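Local coordinates for beta-lactamase-related domain-containing protein (Bacteroides dorei DSM 17855, PDB 5TGF) that is probably a serine hydrolase of the beta-lactamase and penicillin-binding-protein superfamily, and binds calcium, at residues G288-Y293 / I307-G312; V54-A59 / L203-N208; E280-S285 / W295-D300; F213-Y218 / G301-F306. All coordinates share one frame; numbering follows the deposited sequence.

Contact 1. Residues G288-Y293 / I307-G312; sequences GWAGAY and IAHVQG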
loop_
_atom_site.group_PDB
_atom_site.type_symbol
_atom_site.label_atom_id
_atom_site.label_comp_id
_atom_site.label_asym_id
_atom_site.label_seq_id
_atom_site.Cartn_x
_atom_site.Cartn_y
_atom_site.Cartn_z
ATOM N N GLY A 288 -4.332 1.899 5.464
ATOM C CA GLY A 288 -5.580 2.333 4.818
ATOM C C GLY A 288 -6.377 3.213 5.759
ATOM O O GLY A 288 -6.212 3.118 6.961
ATOM N N TRP A 289 -7.273 4.016 5.209
ATOM C CA TRP A 289 -8.000 5.003 5.990
ATOM C C TRP A 289 -8.848 4.356 7.098
ATOM O O TRP A 289 -9.137 5.005 8.107
ATOM C CB TRP A 289 -8.893 5.886 5.107
ATOM C CG TRP A 289 -10.049 5.147 4.437
ATOM C CD1 TRP A 289 -10.003 4.553 3.207
ATOM C CD2 TRP A 289 -11.387 4.960 4.911
ATOM N NE1 TRP A 289 -11.182 3.958 2.919
ATOM C CE2 TRP A 289 -12.075 4.218 3.918
ATOM C CE3 TRP A 289 -12.069 5.305 6.078
ATOM C CZ2 TRP A 289 -13.398 3.811 4.067
ATOM C CZ3 TRP A 289 -13.418 4.921 6.214
ATOM C CH2 TRP A 289 -14.056 4.186 5.210
ATOM N N ALA A 290 -9.316 3.118 6.857
ATOM C CA ALA A 290 -10.279 2.455 7.730
ATOM C C ALA A 290 -9.650 1.537 8.770
ATOM O O ALA A 290 -10.380 0.827 9.503
ATOM C CB ALA A 290 -11.313 1.677 6.895
ATOM N N GLY A 291 -8.329 1.580 8.900
ATOM C CA GLY A 291 -7.643 0.932 10.005
ATOM C C GLY A 291 -6.670 -0.193 9.683
ATOM O O GLY A 291 -5.849 -0.536 10.515
ATOM N N ALA A 292 -6.688 -0.707 8.456
ATOM C CA ALA A 292 -5.734 -1.734 8.066
ATOM C C ALA A 292 -4.307 -1.148 8.126
ATOM O O ALA A 292 -4.047 -0.053 7.577
ATOM C CB ALA A 292 -6.031 -2.243 6.659
ATOM N N TYR A 293 -3.410 -1.851 8.791
ATOM C CA TYR A 293 -2.028 -1.381 8.985
ATOM C C TYR A 293 -1.059 -2.556 8.846
ATOM O O TYR A 293 -0.857 -3.321 9.815
ATOM C CB TYR A 293 -1.870 -0.766 10.348
ATOM C CG TYR A 293 -0.483 -0.179 10.571
ATOM C CD1 TYR A 293 -0.089 1.002 9.933
ATOM C CD2 TYR A 293 0.384 -0.747 11.472
ATOM C CE1 TYR A 293 1.176 1.539 10.146
ATOM C CE2 TYR A 293 1.636 -0.226 11.694
ATOM C CZ TYR A 293 2.027 0.928 11.035
ATOM O OH TYR A 293 3.308 1.416 11.264
ATOM N N ILE A 307 -5.774 -6.056 10.707
ATOM C CA ILE A 307 -6.865 -5.928 9.738
ATOM C C ILE A 307 -8.189 -5.657 10.469
ATOM O O ILE A 307 -8.509 -6.269 11.502
ATOM C CB ILE A 307 -6.962 -7.141 8.802
ATOM C CG1 ILE A 307 -7.840 -6.839 7.596
ATOM C CG2 ILE A 307 -7.430 -8.382 9.547
ATOM C CD1 ILE A 307 -7.857 -7.985 6.576
ATOM N N ALA A 308 -8.926 -4.676 9.954
ATOM C CA ALA A 308 -10.148 -4.201 10.509
ATOM C C ALA A 308 -10.709 -3.115 9.591
ATOM O O ALA A 308 -10.004 -2.646 8.692
ATOM C CB ALA A 308 -9.923 -3.641 11.910
ATOM N N HIS A 309 -11.957 -2.735 9.826
ATOM C CA HIS A 309 -12.614 -1.669 9.051
ATOM C C HIS A 309 -13.428 -0.819 10.025
ATOM O O HIS A 309 -14.391 -1.272 10.625
ATOM C CB HIS A 309 -13.491 -2.220 7.919
ATOM C CG HIS A 309 -13.935 -1.175 6.936
ATOM N ND1 HIS A 309 -14.691 -0.076 7.303
ATOM C CD2 HIS A 309 -13.664 -1.015 5.620
ATOM C CE1 HIS A 309 -14.870 0.705 6.244
ATOM N NE2 HIS A 309 -14.243 0.168 5.222
ATOM N N VAL A 310 -13.025 0.427 10.180
ATOM C CA VAL A 310 -13.678 1.364 11.134
ATOM C C VAL A 310 -15.171 1.465 10.831
ATOM O O VAL A 310 -15.624 1.332 9.665
ATOM C CB VAL A 310 -12.967 2.764 11.099
ATOM C CG1 VAL A 310 -13.360 3.513 9.822
ATOM C CG2 VAL A 310 -13.261 3.603 12.337
ATOM N N GLN A 311 -15.953 1.635 11.886
ATOM C CA GLN A 311 -17.356 2.030 11.714
ATOM C C GLN A 311 -17.492 3.489 12.048
ATOM O O GLN A 311 -16.894 3.968 13.012
ATOM C CB GLN A 311 -18.366 1.157 12.478
ATOM C CG GLN A 311 -18.181 0.908 13.962
ATOM C CD GLN A 311 -18.797 -0.449 14.437
ATOM O OE1 GLN A 311 -19.621 -1.082 13.736
ATOM N NE2 GLN A 311 -18.395 -0.896 15.647
ATOM N N GLY A 312 -18.196 4.202 11.183
ATOM C CA GLY A 312 -18.342 5.641 11.307
ATOM C C GLY A 312 -17.155 6.336 10.691
ATOM O O GLY A 312 -16.493 5.795 9.817
#

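Contact 2. Residues V54-A59 / L203-N208; sequences VYVASA and LCTTLN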
loop_
_atom_site.group_PDB
_atom_site.type_symbol
_atom_site.label_atom_id
_atom_site.label_comp_id
_atom_site.label_asym_id
_atom_site.label_seq_id
_atom_site.Cartn_x
_atom_site.Cartn_y
_atom_site.Cartn_z
ATOM N N VAL A 54 -11.875 -8.502 4.220
ATOM C CA VAL A 54 -12.056 -7.102 4.548
ATOM C C VAL A 54 -11.578 -6.257 3.376
ATOM O O VAL A 54 -10.520 -6.528 2.777
ATOM C CB VAL A 54 -11.260 -6.709 5.818
ATOM C CG1 VAL A 54 -11.547 -5.265 6.184
ATOM C CG2 VAL A 54 -11.584 -7.598 7.007
ATOM N N TYR A 55 -12.334 -5.208 3.067
ATOM C CA TYR A 55 -11.857 -4.162 2.143
ATOM C C TYR A 55 -10.869 -3.239 2.857
ATOM O O TYR A 55 -11.237 -2.558 3.802
ATOM C CB TYR A 55 -13.028 -3.355 1.623
ATOM C CG TYR A 55 -13.855 -4.146 0.640
ATOM C CD1 TYR A 55 -13.413 -4.307 -0.661
ATOM C CD2 TYR A 55 -15.036 -4.786 1.036
ATOM C CE1 TYR A 55 -14.102 -5.124 -1.556
ATOM C CE2 TYR A 55 -15.755 -5.587 0.131
ATOM C CZ TYR A 55 -15.249 -5.777 -1.129
ATOM O OH TYR A 55 -15.919 -6.531 -2.074
ATOM N N VAL A 56 -9.605 -3.303 2.463
ATOM C CA VAL A 56 -8.509 -2.662 3.250
ATOM C C VAL A 56 -7.977 -1.371 2.635
ATOM O O VAL A 56 -7.001 -0.749 3.139
ATOM C CB VAL A 56 -7.328 -3.622 3.463
ATOM C CG1 VAL A 56 -7.790 -4.820 4.288
ATOM C CG2 VAL A 56 -6.710 -4.062 2.154
ATOM N N ALA A 57 -8.632 -0.927 1.572
ATOM C CA ALA A 57 -8.315 0.375 0.965
ATOM C C ALA A 57 -6.836 0.504 0.619
ATOM O O ALA A 57 -6.303 -0.391 -0.033
ATOM C CB ALA A 57 -8.802 1.480 1.881
ATOM N N SER A 58 -6.141 1.533 1.106
ATOM C CA SER A 58 -4.767 1.786 0.671
ATOM C C SER A 58 -3.764 0.757 1.122
ATOM O O SER A 58 -2.634 0.794 0.644
ATOM C CB SER A 58 -4.288 3.156 1.090
ATOM O OG SER A 58 -5.078 4.130 0.453
ATOM N N ALA A 59 -4.142 -0.178 1.990
ATOM C CA ALA A 59 -3.241 -1.302 2.246
ATOM C C ALA A 59 -2.900 -2.064 0.974
ATOM O O ALA A 59 -1.818 -2.657 0.870
ATOM C CB ALA A 59 -3.767 -2.217 3.343
ATOM N N LEU A 203 -8.447 -3.290 -2.925
ATOM C CA LEU A 203 -8.071 -4.606 -2.409
ATOM C C LEU A 203 -8.992 -5.100 -1.289
ATOM O O LEU A 203 -9.275 -4.385 -0.291
ATOM C CB LEU A 203 -6.604 -4.616 -1.929
ATOM C CG LEU A 203 -6.138 -5.990 -1.418
ATOM C CD1 LEU A 203 -6.114 -7.030 -2.537
ATOM C CD2 LEU A 203 -4.751 -5.928 -0.807
ATOM N N CYS A 204 -9.520 -6.295 -1.511
ATOM C CA CYS A 204 -10.196 -7.087 -0.493
ATOM C C CYS A 204 -9.260 -8.255 -0.136
ATOM O O CYS A 204 -8.765 -8.916 -1.040
ATOM C CB CYS A 204 -11.503 -7.615 -1.069
ATOM S SG CYS A 204 -12.598 -8.373 0.156
ATOM N N THR A 205 -8.991 -8.460 1.159
ATOM C CA THR A 205 -8.045 -9.479 1.596
ATOM C C THR A 205 -8.370 -10.000 3.008
ATOM O O THR A 205 -9.408 -9.716 3.564
ATOM C CB THR A 205 -6.601 -8.966 1.477
ATOM O OG1 THR A 205 -5.661 -10.056 1.525
ATOM C CG2 THR A 205 -6.272 -7.945 2.523
ATOM N N THR A 206 -7.504 -10.857 3.517
ATOM C CA THR A 206 -7.668 -11.424 4.859
ATOM C C THR A 206 -6.356 -11.255 5.602
ATOM O O THR A 206 -5.310 -11.035 4.983
ATOM C CB THR A 206 -8.018 -12.915 4.778
ATOM O OG1 THR A 206 -6.946 -13.616 4.140
ATOM C CG2 THR A 206 -9.285 -13.154 3.955
ATOM N N LEU A 207 -6.383 -11.476 6.911
ATOM C CA LEU A 207 -5.163 -11.510 7.688
ATOM C C LEU A 207 -4.195 -12.574 7.155
ATOM O O LEU A 207 -3.015 -12.253 6.927
ATOM C CB LEU A 207 -5.448 -11.797 9.152
ATOM C CG LEU A 207 -4.200 -11.934 10.048
ATOM C CD1 LEU A 207 -3.496 -10.585 10.152
ATOM C CD2 LEU A 207 -4.515 -12.507 11.420
ATOM N N ASN A 208 -4.698 -13.797 6.897
ATOM C CA ASN A 208 -3.835 -14.903 6.485
ATOM C C ASN A 208 -3.224 -14.639 5.116
ATOM O O ASN A 208 -2.037 -14.853 4.937
ATOM C CB ASN A 208 -4.592 -16.247 6.494
ATOM C CG ASN A 208 -4.931 -16.717 7.902
ATOM O OD1 ASN A 208 -4.305 -16.296 8.884
ATOM N ND2 ASN A 208 -5.972 -17.554 8.018
HETATM O O HOH W 1 -10.536 -1.921 -0.287
HETATM O O HOH W 2 -6.003 -1.361 -2.801
#

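Contact 3. Residues E280-S285 / W295-D300; sequences EAYQIS and WINKRD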
loop_
_atom_site.group_PDB
_atom_site.type_symbol
_atom_site.label_atom_id
_atom_site.label_comp_id
_atom_site.label_asym_id
_atom_site.label_seq_id
_atom_site.Cartn_x
_atom_site.Cartn_y
_atom_site.Cartn_z
ATOM N N GLU A 280 18.519 4.449 4.021
ATOM C CA GLU A 280 17.703 3.260 3.990
ATOM C C GLU A 280 16.486 3.453 4.928
ATOM O O GLU A 280 16.593 3.958 6.047
ATOM C CB GLU A 280 18.506 2.006 4.425
ATOM C CG GLU A 280 19.679 1.642 3.516
ATOM C CD GLU A 280 19.264 0.844 2.277
ATOM O OE1 GLU A 280 19.133 1.462 1.205
ATOM O OE2 GLU A 280 19.065 -0.392 2.378
ATOM N N ALA A 281 15.336 2.982 4.472
ATOM C CA ALA A 281 14.143 2.943 5.312
ATOM C C ALA A 281 14.139 1.605 6.064
ATOM O O ALA A 281 14.382 0.543 5.486
ATOM C CB ALA A 281 12.888 3.082 4.451
ATOM N N TYR A 282 13.939 1.672 7.361
ATOM C CA TYR A 282 13.895 0.471 8.185
ATOM C C TYR A 282 12.519 0.204 8.781
ATOM O O TYR A 282 12.270 -0.872 9.338
ATOM C CB TYR A 282 14.989 0.539 9.267
ATOM C CG TYR A 282 14.848 1.600 10.320
ATOM C CD1 TYR A 282 14.040 1.410 11.428
ATOM C CD2 TYR A 282 15.575 2.781 10.242
ATOM C CE1 TYR A 282 13.913 2.379 12.406
ATOM C CE2 TYR A 282 15.450 3.768 11.215
ATOM C CZ TYR A 282 14.632 3.540 12.307
ATOM O OH TYR A 282 14.489 4.479 13.279
ATOM N N GLN A 283 11.596 1.125 8.601
ATOM C CA GLN A 283 10.165 0.804 8.802
ATOM C C GLN A 283 9.364 1.292 7.601
ATOM O O GLN A 283 9.461 2.466 7.203
ATOM C CB GLN A 283 9.633 1.401 10.097
ATOM C CG GLN A 283 8.246 0.857 10.471
ATOM C CD GLN A 283 7.834 1.185 11.899
ATOM O OE1 GLN A 283 8.200 0.470 12.822
ATOM N NE2 GLN A 283 7.067 2.266 12.080
ATOM N N ILE A 284 8.642 0.369 6.999
ATOM C CA ILE A 284 7.839 0.608 5.812
ATOM C C ILE A 284 6.388 0.101 6.083
ATOM O O ILE A 284 6.157 -0.902 6.784
ATOM C CB ILE A 284 8.453 -0.167 4.624
ATOM C CG1 ILE A 284 9.831 0.425 4.250
ATOM C CG2 ILE A 284 7.547 -0.131 3.393
ATOM C CD1 ILE A 284 10.719 -0.585 3.592
ATOM N N SER A 285 5.410 0.817 5.530
ATOM C CA SER A 285 4.011 0.493 5.744
ATOM C C SER A 285 3.145 0.920 4.580
ATOM O O SER A 285 3.590 1.640 3.667
ATOM C CB SER A 285 3.521 1.206 6.993
ATOM O OG SER A 285 3.319 2.575 6.655
ATOM N N TRP A 295 2.976 -3.539 8.251
ATOM C CA TRP A 295 4.302 -2.954 8.332
ATOM C C TRP A 295 5.419 -3.963 8.400
ATOM O O TRP A 295 5.217 -5.130 8.806
ATOM C CB TRP A 295 4.390 -2.006 9.516
ATOM C CG TRP A 295 4.677 -2.656 10.831
ATOM C CD1 TRP A 295 5.864 -2.621 11.509
ATOM C CD2 TRP A 295 3.749 -3.334 11.690
ATOM N NE1 TRP A 295 5.754 -3.327 12.692
ATOM C CE2 TRP A 295 4.457 -3.714 12.861
ATOM C CE3 TRP A 295 2.382 -3.647 11.596
ATOM C CZ2 TRP A 295 3.858 -4.446 13.915
ATOM C CZ3 TRP A 295 1.781 -4.374 12.638
ATOM C CH2 TRP A 295 2.518 -4.733 13.798
ATOM N N ILE A 296 6.607 -3.473 8.084
ATOM C CA ILE A 296 7.843 -4.195 8.327
ATOM C C ILE A 296 8.772 -3.245 9.089
ATOM O O ILE A 296 8.905 -2.060 8.723
ATOM C CB ILE A 296 8.492 -4.609 7.016
ATOM C CG1 ILE A 296 7.670 -5.696 6.321
ATOM C CG2 ILE A 296 9.922 -5.057 7.221
ATOM C CD1 ILE A 296 8.213 -6.033 4.945
ATOM N N ASN A 297 9.412 -3.751 10.149
ATOM C CA ASN A 297 10.509 -3.044 10.817
ATOM C C ASN A 297 11.769 -3.911 10.755
ATOM O O ASN A 297 11.864 -4.969 11.430
ATOM C CB ASN A 297 10.147 -2.679 12.254
ATOM C CG ASN A 297 11.223 -1.807 12.923
ATOM O OD1 ASN A 297 12.398 -2.178 12.982
ATOM N ND2 ASN A 297 10.835 -0.629 13.368
ATOM N N LYS A 298 12.699 -3.510 9.903
ATOM C CA LYS A 298 13.889 -4.332 9.671
ATOM C C LYS A 298 14.820 -4.404 10.881
ATOM O O LYS A 298 15.534 -5.364 11.029
ATOM C CB LYS A 298 14.657 -3.860 8.447
ATOM C CG LYS A 298 13.850 -3.970 7.159
ATOM C CD LYS A 298 14.675 -3.521 5.975
ATOM C CE LYS A 298 13.777 -3.128 4.814
ATOM N NZ LYS A 298 14.541 -3.053 3.554
ATOM N N ARG A 299 14.848 -3.363 11.699
ATOM C CA ARG A 299 15.671 -3.360 12.886
ATOM C C ARG A 299 15.143 -4.307 13.954
ATOM O O ARG A 299 15.937 -5.017 14.557
ATOM C CB ARG A 299 15.776 -1.956 13.448
ATOM C CG ARG A 299 16.665 -1.083 12.581
ATOM C CD ARG A 299 17.230 0.054 13.397
ATOM N NE ARG A 299 18.015 0.950 12.557
ATOM C CZ ARG A 299 18.308 2.195 12.892
ATOM N NH1 ARG A 299 17.876 2.684 14.059
ATOM N NH2 ARG A 299 19.038 2.940 12.062
ATOM N N ASP A 300 13.822 -4.351 14.131
ATOM C CA ASP A 300 13.158 -5.352 14.997
ATOM C C ASP A 300 13.196 -6.764 14.417
ATOM O O ASP A 300 12.995 -7.706 15.137
ATOM C CB ASP A 300 11.688 -5.014 15.224
ATOM C CG ASP A 300 11.467 -3.680 15.926
ATOM O OD1 ASP A 300 12.416 -3.224 16.602
ATOM O OD2 ASP A 300 10.329 -3.113 15.801
#

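Contact 4. Residues F213-Y218 / G301-F306; sequences FLKMIY and GVYGFF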
loop_
_atom_site.group_PDB
_atom_site.type_symbol
_atom_site.label_atom_id
_atom_site.label_comp_id
_atom_site.label_asym_id
_atom_site.label_seq_id
_atom_site.Cartn_x
_atom_site.Cartn_y
_atom_site.Cartn_z
ATOM N N PHE A 213 1.933 -12.306 1.866
ATOM C CA PHE A 213 2.531 -11.235 1.086
ATOM C C PHE A 213 3.708 -10.557 1.810
ATOM O O PHE A 213 4.768 -10.382 1.221
ATOM C CB PHE A 213 1.456 -10.162 0.753
ATOM C CG PHE A 213 2.017 -8.946 0.077
ATOM C CD1 PHE A 213 2.425 -8.995 -1.239
ATOM C CD2 PHE A 213 2.237 -7.768 0.795
ATOM C CE1 PHE A 213 2.998 -7.891 -1.855
ATOM C CE2 PHE A 213 2.811 -6.646 0.186
ATOM C CZ PHE A 213 3.197 -6.709 -1.146
ATOM N N LEU A 214 3.488 -10.161 3.064
ATOM C CA LEU A 214 4.512 -9.467 3.864
ATOM C C LEU A 214 5.762 -10.358 4.112
ATOM O O LEU A 214 6.898 -9.889 4.005
ATOM C CB LEU A 214 3.925 -9.004 5.193
ATOM C CG LEU A 214 3.023 -7.760 5.154
ATOM C CD1 LEU A 214 2.386 -7.558 6.514
ATOM C CD2 LEU A 214 3.777 -6.528 4.695
ATOM N N LYS A 215 5.532 -11.646 4.339
ATOM C CA LYS A 215 6.633 -12.610 4.478
ATOM C C LYS A 215 7.514 -12.600 3.228
ATOM O O LYS A 215 8.750 -12.534 3.322
ATOM C CB LYS A 215 6.090 -14.012 4.737
ATOM C CG LYS A 215 7.164 -15.070 5.017
ATOM C CD LYS A 215 6.609 -16.483 5.120
ATOM C CE LYS A 215 7.753 -17.471 5.407
ATOM N NZ LYS A 215 7.276 -18.877 5.473
HETATM N N MSE A 216 6.889 -12.665 2.058
HETATM C CA MSE A 216 7.593 -12.543 0.792
HETATM C C MSE A 216 8.415 -11.286 0.718
HETATM O O MSE A 216 9.574 -11.324 0.302
HETATM C CB MSE A 216 6.604 -12.657 -0.373
HETATM C CG MSE A 216 7.310 -12.671 -1.738
HETATM SE SE MSE A 216 7.462 -10.861 -2.509
HETATM C CE MSE A 216 5.547 -10.446 -2.759
ATOM N N ILE A 217 7.819 -10.131 1.040
ATOM C CA ILE A 217 8.541 -8.879 0.977
ATOM C C ILE A 217 9.705 -8.872 1.973
ATOM O O ILE A 217 10.792 -8.366 1.659
ATOM C CB ILE A 217 7.579 -7.671 1.262
ATOM C CG1 ILE A 217 6.559 -7.544 0.130
ATOM C CG2 ILE A 217 8.327 -6.371 1.367
ATOM C CD1 ILE A 217 7.121 -7.131 -1.217
ATOM N N TYR A 218 9.445 -9.365 3.174
ATOM C CA TYR A 218 10.438 -9.417 4.250
ATOM C C TYR A 218 11.664 -10.246 3.840
ATOM O O TYR A 218 12.781 -9.954 4.263
ATOM C CB TYR A 218 9.830 -9.998 5.534
ATOM C CG TYR A 218 10.830 -9.987 6.685
ATOM C CD1 TYR A 218 11.056 -8.825 7.411
ATOM C CD2 TYR A 218 11.549 -11.135 7.041
ATOM C CE1 TYR A 218 11.997 -8.775 8.435
ATOM C CE2 TYR A 218 12.463 -11.106 8.093
ATOM C CZ TYR A 218 12.683 -9.902 8.769
ATOM O OH TYR A 218 13.553 -9.807 9.823
ATOM N N GLY A 301 13.355 -6.886 13.107
ATOM C CA GLY A 301 13.177 -8.153 12.403
ATOM C C GLY A 301 11.716 -8.617 12.360
ATOM O O GLY A 301 11.439 -9.819 12.394
ATOM N N VAL A 302 10.800 -7.650 12.311
ATOM C CA VAL A 302 9.379 -7.878 12.460
ATOM C C VAL A 302 8.619 -7.584 11.150
ATOM O O VAL A 302 8.929 -6.607 10.430
ATOM C CB VAL A 302 8.814 -6.990 13.599
ATOM C CG1 VAL A 302 7.334 -6.834 13.476
ATOM C CG2 VAL A 302 9.143 -7.569 14.977
ATOM N N TYR A 303 7.636 -8.426 10.843
ATOM C CA TYR A 303 6.514 -7.992 10.016
ATOM C C TYR A 303 5.185 -8.291 10.714
ATOM O O TYR A 303 5.092 -9.201 11.541
ATOM C CB TYR A 303 6.598 -8.547 8.593
ATOM C CG TYR A 303 6.542 -10.056 8.487
ATOM C CD1 TYR A 303 5.344 -10.692 8.273
ATOM C CD2 TYR A 303 7.697 -10.829 8.544
ATOM C CE1 TYR A 303 5.254 -12.057 8.183
ATOM C CE2 TYR A 303 7.630 -12.216 8.399
ATOM C CZ TYR A 303 6.387 -12.813 8.234
ATOM O OH TYR A 303 6.232 -14.170 8.131
ATOM N N GLY A 304 4.205 -7.408 10.517
ATOM C CA GLY A 304 2.893 -7.583 11.076
ATOM C C GLY A 304 1.765 -6.974 10.257
ATOM O O GLY A 304 1.963 -6.088 9.386
ATOM N N PHE A 305 0.554 -7.318 10.648
ATOM C CA PHE A 305 -0.614 -6.783 9.959
ATOM C C PHE A 305 -1.754 -6.759 10.946
ATOM O O PHE A 305 -2.058 -7.785 11.581
ATOM C CB PHE A 305 -0.952 -7.633 8.746
ATOM C CG PHE A 305 -2.120 -7.117 7.934
ATOM C CD1 PHE A 305 -2.232 -5.760 7.638
ATOM C CD2 PHE A 305 -2.998 -7.996 7.330
ATOM C CE1 PHE A 305 -3.240 -5.274 6.826
ATOM C CE2 PHE A 305 -4.023 -7.528 6.531
ATOM C CZ PHE A 305 -4.164 -6.163 6.292
ATOM N N PHE A 306 -2.366 -5.590 11.111
ATOM C CA PHE A 306 -3.669 -5.475 11.779
ATOM C C PHE A 306 -4.734 -5.211 10.714
ATOM O O PHE A 306 -4.630 -4.234 9.911
ATOM C CB PHE A 306 -3.643 -4.331 12.802
ATOM C CG PHE A 306 -4.979 -3.977 13.381
ATOM C CD1 PHE A 306 -5.584 -4.788 14.355
ATOM C CD2 PHE A 306 -5.615 -2.803 13.028
ATOM C CE1 PHE A 306 -6.800 -4.417 14.929
ATOM C CE2 PHE A 306 -6.824 -2.448 13.574
ATOM C CZ PHE A 306 -7.435 -3.274 14.512
#

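Contact 1. Residues G288-Y293 / I307-G312
Gly288 opens a type I turn that closes at Gly291 and brings the loop 288-293 against 307-312. Trp289 follows with CG in the crowded position between backbone N and carbonyl carbon (chi1 66°), so its six-membered ring reaches across the gap. There Trp289 CH2 approaches His309 CE1 to 3.7 Å, the two ring planes 86° apart, while Trp289 CZ3 meets Val310 CG1 at 3.9 Å. The indole NE1 is satisfied by Gly194 O. Ala290 fits the angle between the rings: its methyl lies over the centre of one indole face, and CB stands 3.6 Å from the His309 ring centroid, a CH-pi contact; alanine's single methyl suits this place between two rings. Ala290 O accepts from Val310 N at 2.8 Å, in the carbonyl plane and on a lone pair. The imidazole is held in turn by its own ND1, which donates to Val310 O at 2.9 Å, and by His195 at NE2. Gly291 takes a phi of 117°, where a CB would jam against the preceding carbonyl oxygen. Ala292 and Tyr293 then lead into strand 293-297. The pair of loops continues the ends of neighbouring strands 293-297 and 302-307, with Ile307 and His309 leaning on strand 54-55.

Contact 2. Residues V54-A59 / L203-N208
Backbone hydrogen bonds carry this short antiparallel pairing. Val54 N donates its N-H to Thr205 O at 2.8 Å, nearly along the C=O axis, whereas the return bond from Thr205 N to Val54 O, 2.9 Å, comes from above the carbonyl plane. Two residues on, past the non-hydrogen-bonded pair Tyr55-Cys204, Val56 N donates to Leu203 O at 3.0 Å. Two waters extend the ladder: the first accepts from Ala57 N and donates to Leu203 O, the second donates to Ala57 O and accepts from Leu203 N. The sulfur-aromatic contact is made by Cys204, whose SG, anti to its backbone N, sits over the centre of one Tyr55 ring face, 4.0 Å from the centroid; Cys204 CB adds a 3.6 Å contact to Tyr55 CE1. A small, polarisable thiol suits a place pressed against a ring. Apolar contacts gather round Val56, whose two branches touch both partners: CG2 meets Leu203 CD2 at 4.0 Å and CG1 meets Thr205 CG2 at 3.9 Å. Thr205 turns its hydroxyl to Ser184. Ala57 has a positive phi (54°), unusual for a residue with a CB, and both its N and its O are gripped by water. Ser58 follows, its OG hydrogen-bonded to Lys61 NZ and Tyr147 OH, a grouping consistent with an SxxK nucleophile; these backbone and water bonds probably help hold the turn just before the presumed nucleophile.

Contact 3. Residues E280-S285 / W295-D300
Tyr282 and Arg299 lie flat on one another: the guanidinium is stacked on one ring face with centres 3.9 Å apart and planes only 8° from parallel. Arginine suits this place because its extended aliphatic stem and its flat cation can both lie on the pi face, which CD also touches. Gln283 and Asn297 meet differently, their amide planes turned 73° apart. Asn297 ND2 donates within its own plane to Gln283 OE1 at 2.9 Å, arriving 34° above the glutamine carbonyl plane. Each amide donates and accepts at once, which suits both residues: Gln283 NE2 hydrogen-bonds Glu272, and Asn297 OD1 accepts from Asp300 N at 2.8 Å, an Asx motif. Lys298 crosses Ile284 obliquely, CE 4.2 Å from Ile284 CD1, and hydrogen-bonds Gln238 through NZ. Between the backbones, the hydrogen-bonded pair Ile284 and Ile296 exchanges bonds of 3.0 Å (Ile284 N to Ile296 O) and 2.9 Å (Ile296 N to Ile284 O). In the antiparallel sheet the hairpin is flanked by strands 270-274 and 302-307, and Tyr282 with Gln283 forms a classic bulge opposite Leu273. Helix 328-337 packs on the face of Gln283, Trp295 and Asn297; helices 207-218 and 231-238 meet the isoleucine face.

Contact 4. Residues F213-Y218 / G301-F306
Tyr303 lays one face of its ring against the backbone of the helix, with Lys215 CA 4.0 Å from the ring centroid in a CH-pi contact and Leu214 C over the rim. Its CG takes the crowded position between backbone N and carbonyl carbon (chi1 62°), which raises the phenol from the strand toward the helix. The phenol runs side by side with the extended Lys215 chain, Tyr303 OH 3.4 Å from Lys215 CG; lysine suits this rim, as its aliphatic CB and CG follow the hydroxyl end while the ammonium leads away. Tyr218, one helical turn after Leu214, crosses Tyr303 at about a right angle, its CG 3.7 Å from Tyr303 CD2, the ring planes oblique at 42° with centroids 5.5 Å apart. The same tyrosine extends to the strand's start, where Tyr218 OH lies 3.1 Å from Gly301 CA. Glycine suits this spot: the hydroxyl packs closely on its CA, and the positive phi of Gly301, first residue of a G1 bulge opposite Asn297, favours it too. Leu214 completes the interface, its CD1 touching Gly304 O at 3.3 Å and also reaching Phe305 CB. The helix segment runs nearly antiparallel to strand 302-306, at 157° with axes 8.6 Å apart. Helix 207-218 thus lies between the sheet, where strand 302-307 is flanked by 28-35 and 293-297, and helix 60-74, met by Phe213, Leu214 and Ile217.

In the fold
Contacts 3 and 4, with centres about 10 Å apart, sit on the antiparallel six-stranded sheet, where strands 293-297 and 302-307 are neighbours; contact 3 is nested within the loop that contact 4 closes. Contact 1 joins the loops at one end of those strands, and contact 2, about 9 Å away centre to centre, packs directly against it. Helix 207-218 begins in contact 2 and continues into contact 4, about 14 Å off. Along the chain, contact 2 closes before contacts 1 and 3 open. Contact 2 holds the presumed SxxK serine and contact 1 packs close by, while contacts 3 and 4 belong to the sheet and its covering helix, as expected for a beta-lactamase-like fold.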